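Local coordinates for glycosyl hydrolase, family 8 (Clostridium perfringens, PDB 3REN), which probably hydrolyses alpha-linked glucans as an alpha-amylase of glycoside hydrolase family 8 with an (alpha/alpha)6-barrel fold, at residues Y138-N141 with I142-L146; T235-I238 with L239-E243. One frame throughout, in Å; residues are numbered along the deposited sequence. Where two conformers were deposited one is given.

Interaction 1 (Y138-N141 with I142-L146); sequences YAIN and IANSL
Tyr138 and Ile142 meet through their side chains because the tyrosine ring swings to the side away from its own backbone N (chi1 -157°), while Ile142 turns CG1 back beside its N (chi1 -44°) and its second torsion (chi2 -56°) turns CD1 toward the ring. In the conformer described, CD1 of Ile142 thereby arrives 3.9 Å from CE2 of Tyr138, approaching the ring obliquely; Ile142 was modelled in two conformers, and the contact is doubtful to that extent. Both residues belong to helix 133-150 of the (alpha/alpha)6-barrel, one turn apart, and the same helical spacing governs the whole contact. Four successive i to i+4 backbone bonds join the segments: the amides of Ile142, Ala143, Asn144 and Ser145 reach the carbonyls of Tyr138, Ala139, Ile140 and Asn141. That from Asn144 N to Ile140 O measures 2.8 Å.

Phe85 meets the Tyr138 ring edge-to-face, and helix 113-130 packs on Ala139 through Leu123 and on Ile142 through Ile120. Helix 176-185 meets both Ala143, through Leu182, and Ile140, through Val185. Ile140 and Asn144 lie side by side and point the same way, with the methyl CG2 of Ile140 3.5 Å from ND2 of Asn144. That amide nitrogen is also near Ile140 O, but the angle is poor for a hydrogen bond, whereas OD1 of Asn144 accepts one from Lys188 NZ. The carboxamide is thus held by its oxygen and flanked by a methyl group at its nitrogen.

Further along, the carbonyl of Asn141 receives the Ser145 amide at 3.1 Å from N to O. The Ser145 hydroxyl hydrogen-bonds with Asn95 O, and its OG also stands 3.1 Å from Asn141 O.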
loop_
_atom_site.group_PDB
_atom_site.type_symbol
_atom_site.label_atom_id
_atom_site.label_comp_id
_atom_site.label_asym_id
_atom_site.label_seq_id
_atom_site.Cartn_x
_atom_site.Cartn_y
_atom_site.Cartn_z
ATOM N N TYR A 138 -20.911 4.055 2.693
ATOM C CA TYR A 138 -20.119 3.291 3.635
ATOM C C TYR A 138 -18.740 3.969 3.806
ATOM O O TYR A 138 -18.281 4.134 4.934
ATOM C CB TYR A 138 -20.014 1.838 3.186
ATOM C CG TYR A 138 -19.695 0.898 4.338
ATOM C CD1 TYR A 138 -20.714 0.154 4.957
ATOM C CD2 TYR A 138 -18.370 0.725 4.793
ATOM C CE1 TYR A 138 -20.441 -0.720 5.989
ATOM C CE2 TYR A 138 -18.091 -0.163 5.849
ATOM C CZ TYR A 138 -19.128 -0.862 6.435
ATOM O OH TYR A 138 -18.880 -1.710 7.492
ATOM N N ALA A 139 -18.114 4.391 2.710
ATOM C CA ALA A 139 -16.852 5.176 2.779
ATOM C C ALA A 139 -16.943 6.445 3.633
ATOM O O ALA A 139 -16.019 6.769 4.398
ATOM C CB ALA A 139 -16.373 5.534 1.382
ATOM N N ILE A 140 -18.052 7.154 3.503
ATOM C CA ILE A 140 -18.364 8.328 4.308
ATOM C C ILE A 140 -18.442 8.045 5.796
ATOM O O ILE A 140 -17.918 8.804 6.606
ATOM C CB ILE A 140 -19.669 9.007 3.767
ATOM C CG1 ILE A 140 -19.351 9.708 2.450
ATOM C CG2 ILE A 140 -20.310 9.987 4.813
ATOM C CD1 ILE A 140 -20.569 9.928 1.511
ATOM N N ASN A 141 -19.124 6.969 6.173
ATOM C CA ASN A 141 -19.162 6.534 7.562
ATOM C C ASN A 141 -17.718 6.413 8.093
ATOM O O ASN A 141 -17.413 6.915 9.182
ATOM C CB ASN A 141 -19.768 5.134 7.716
ATOM C CG ASN A 141 -21.270 5.055 7.491
ATOM O OD1 ASN A 141 -22.003 6.029 7.616
ATOM N ND2 ASN A 141 -21.749 3.807 7.226
ATOM N N ILE A 142 -16.856 5.709 7.363
ATOM C CA ILE A 142 -15.443 5.505 7.775
ATOM C C ILE A 142 -14.698 6.823 7.884
ATOM O O ILE A 142 -13.967 7.062 8.867
ATOM C CB ILE A 142 -14.620 4.621 6.778
ATOM C CG1 ILE A 142 -15.404 3.393 6.335
ATOM C CG2 ILE A 142 -13.269 4.203 7.403
ATOM C CD1 ILE A 142 -15.868 2.570 7.460
ATOM N N ALA A 143 -14.868 7.660 6.865
ATOM C CA ALA A 143 -14.191 8.950 6.794
ATOM C C ALA A 143 -14.590 9.819 7.976
ATOM O O ALA A 143 -13.718 10.436 8.591
ATOM C CB ALA A 143 -14.522 9.653 5.512
ATOM N N ASN A 144 -15.899 9.856 8.295
ATOM C CA ASN A 144 -16.399 10.651 9.431
ATOM C C ASN A 144 -15.816 10.155 10.757
ATOM O O ASN A 144 -15.490 10.962 11.653
ATOM C CB ASN A 144 -17.949 10.683 9.474
ATOM C CG ASN A 144 -18.562 11.607 8.394
ATOM O OD1 ASN A 144 -17.936 12.535 7.927
ATOM N ND2 ASN A 144 -19.814 11.353 8.031
ATOM N N SER A 145 -15.678 8.840 10.881
ATOM C CA SER A 145 -15.011 8.233 12.038
ATOM C C SER A 145 -13.526 8.577 12.135
ATOM O O SER A 145 -12.991 8.720 13.234
ATOM C CB SER A 145 -15.175 6.718 12.005
ATOM O OG SER A 145 -16.538 6.393 12.089
ATOM N N LEU A 146 -12.851 8.686 10.994
ATOM C CA LEU A 146 -11.450 9.151 10.986
ATOM C C LEU A 146 -11.381 10.573 11.503
ATOM O O LEU A 146 -10.506 10.886 12.313
ATOM C CB LEU A 146 -10.833 9.133 9.595
ATOM C CG LEU A 146 -10.103 7.904 9.097
ATOM C CD1 LEU A 146 -9.679 8.163 7.650
ATOM C CD2 LEU A 146 -8.930 7.528 10.011
#

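Interaction 2 (T235-I238 with L239-E243); sequences TIVI and LNRIE
Ile236 and Asn240 stand side by side on successive turns, pointing the same way. In Asn240 the carboxamide carbon sits beside the backbone N and anti to the carbonyl carbon (chi1 -74°), which lays the amide back over the preceding turn: CG comes within 3.4 Å of Ile236 O, and ND2 lies 3.7 Å from the methyl CG2 of Ile236. The Asn240 amide binds that same carbonyl, N to O 2.9 Å.

Arg241 begins in the same way, with CG 3.4 Å from Val237 O and 4.3 Å from the Val237 methyl CG1. Bends at its second torsion (chi2 -87°) and again at its third then carry the guanidinium off the preceding turn, where NE pairs with Glu248, NH1 with Glu201 and Asn197, and NH2 with Asn247 O. Several partners thus fix the orientation of this buried charged group.

All this lies near the C-terminal end of helix 231-243 in the (alpha/alpha)6-barrel; helix 249-262 packs on Ile238, and helix 283-296 on Ile238, Leu239 and Ile242.

Ile242 adopts the less common isoleucine conformation, its CG1 placed between backbone N and carbonyl carbon (chi1 69°). Both branches then touch the same carbonyl oxygen, CG2 at 3.6 Å and CG1 at 3.7 Å from Ile238 O, which the Ile242 amide also binds at 3.1 Å from its N.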
loop_
_atom_site.group_PDB
_atom_site.type_symbol
_atom_site.label_atom_id
_atom_site.label_comp_id
_atom_site.label_asym_id
_atom_site.label_seq_id
_atom_site.Cartn_x
_atom_site.Cartn_y
_atom_site.Cartn_z
ATOM N N THR A 235 8.541 5.839 -1.697
ATOM C CA THR A 235 7.805 5.487 -2.903
ATOM C C THR A 235 6.284 5.569 -2.711
ATOM O O THR A 235 5.563 5.988 -3.639
ATOM C CB THR A 235 8.224 4.136 -3.536
ATOM O OG1 THR A 235 7.849 3.030 -2.688
ATOM C CG2 THR A 235 9.725 4.145 -3.790
ATOM N N ILE A 236 5.802 5.201 -1.522
ATOM C CA ILE A 236 4.371 5.317 -1.258
ATOM C C ILE A 236 4.003 6.808 -1.296
ATOM O O ILE A 236 3.047 7.201 -1.985
ATOM C CB ILE A 236 3.958 4.651 0.073
ATOM C CG1 ILE A 236 4.145 3.140 -0.026
ATOM C CG2 ILE A 236 2.430 4.963 0.418
ATOM C CD1 ILE A 236 4.228 2.429 1.301
ATOM N N VAL A 237 4.765 7.642 -0.587
ATOM C CA VAL A 237 4.469 9.092 -0.562
ATOM C C VAL A 237 4.481 9.661 -1.992
ATOM O O VAL A 237 3.595 10.444 -2.384
ATOM C CB VAL A 237 5.502 9.861 0.284
ATOM C CG1 VAL A 237 5.335 11.351 0.096
ATOM C CG2 VAL A 237 5.408 9.467 1.783
ATOM N N ILE A 238 5.500 9.294 -2.769
ATOM C CA ILE A 238 5.635 9.789 -4.154
ATOM C C ILE A 238 4.463 9.374 -5.015
ATOM O O ILE A 238 3.887 10.229 -5.703
ATOM C CB ILE A 238 6.967 9.332 -4.798
ATOM C CG1 ILE A 238 8.143 10.020 -4.077
ATOM C CG2 ILE A 238 6.969 9.581 -6.299
ATOM C CD1 ILE A 238 9.506 9.336 -4.302
ATOM N N LEU A 239 4.092 8.086 -4.957
ATOM C CA LEU A 239 2.910 7.621 -5.682
ATOM C C LEU A 239 1.649 8.388 -5.245
ATOM O O LEU A 239 0.878 8.801 -6.107
ATOM C CB LEU A 239 2.715 6.121 -5.549
ATOM C CG LEU A 239 1.552 5.425 -6.258
ATOM C CD1 LEU A 239 1.643 5.611 -7.777
ATOM C CD2 LEU A 239 1.657 3.962 -5.947
ATOM N N ASN A 240 1.472 8.625 -3.936
ATOM C CA ASN A 240 0.297 9.399 -3.440
ATOM C C ASN A 240 0.279 10.814 -4.001
ATOM O O ASN A 240 -0.740 11.291 -4.449
ATOM C CB ASN A 240 0.240 9.446 -1.884
ATOM C CG ASN A 240 -0.196 8.116 -1.271
ATOM O OD1 ASN A 240 -0.825 7.306 -1.942
ATOM N ND2 ASN A 240 0.135 7.885 0.004
ATOM N N ARG A 241 1.418 11.482 -3.972
ATOM C CA ARG A 241 1.547 12.840 -4.500
ATOM C C ARG A 241 1.147 12.937 -5.971
ATOM O O ARG A 241 0.410 13.829 -6.363
ATOM C CB ARG A 241 2.995 13.294 -4.339
ATOM C CG ARG A 241 3.360 13.751 -2.902
ATOM C CD ARG A 241 3.039 15.235 -2.718
ATOM N NE ARG A 241 4.038 16.048 -3.408
ATOM C CZ ARG A 241 4.066 17.380 -3.450
ATOM N NH1 ARG A 241 3.119 18.128 -2.881
ATOM N NH2 ARG A 241 5.037 17.965 -4.124
ATOM N N ILE A 242 1.682 12.054 -6.803
ATOM C CA ILE A 242 1.433 12.199 -8.238
ATOM C C ILE A 242 0.001 11.851 -8.611
ATOM O O ILE A 242 -0.557 12.514 -9.464
ATOM C CB ILE A 242 2.465 11.451 -9.139
ATOM C CG1 ILE A 242 2.318 9.944 -9.024
ATOM C CG2 ILE A 242 3.878 11.935 -8.818
ATOM C CD1 ILE A 242 3.487 9.138 -9.634
ATOM N N GLU A 243 -0.592 10.831 -7.960
ATOM C CA GLU A 243 -1.978 10.430 -8.249
ATOM C C GLU A 243 -2.936 11.532 -7.881
ATOM O O GLU A 243 -4.021 11.604 -8.442
ATOM C CB GLU A 243 -2.387 9.124 -7.547
ATOM C CG GLU A 243 -1.693 7.894 -8.055
ATOM C CD GLU A 243 -2.083 6.614 -7.294
ATOM O OE1 GLU A 243 -1.811 5.519 -7.823
ATOM O OE2 GLU A 243 -2.644 6.679 -6.164
#

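Both contacts are i to i+4 packing within one helix of the barrel, but on different helices: interaction 1 on helix 133-150, interaction 2 on helix 231-243, their centres 23 Å apart and their nearest atoms about 12 Å. Interaction 1 lies farther out, 19 Å from the chain centre, and is only partly buried; interaction 2, at 11 Å, is buried. Helix 176-185 touches both, through Leu182 and Val185 for 138-146 and Leu176 and Pro177 for 235-243. The polar partners beyond the segments diverge: a lysine bond to an asparagine and a serine bond to a carbonyl in the first; in the second, two outlying glutamates, Glu201 and Glu248, that pair with a buried arginine.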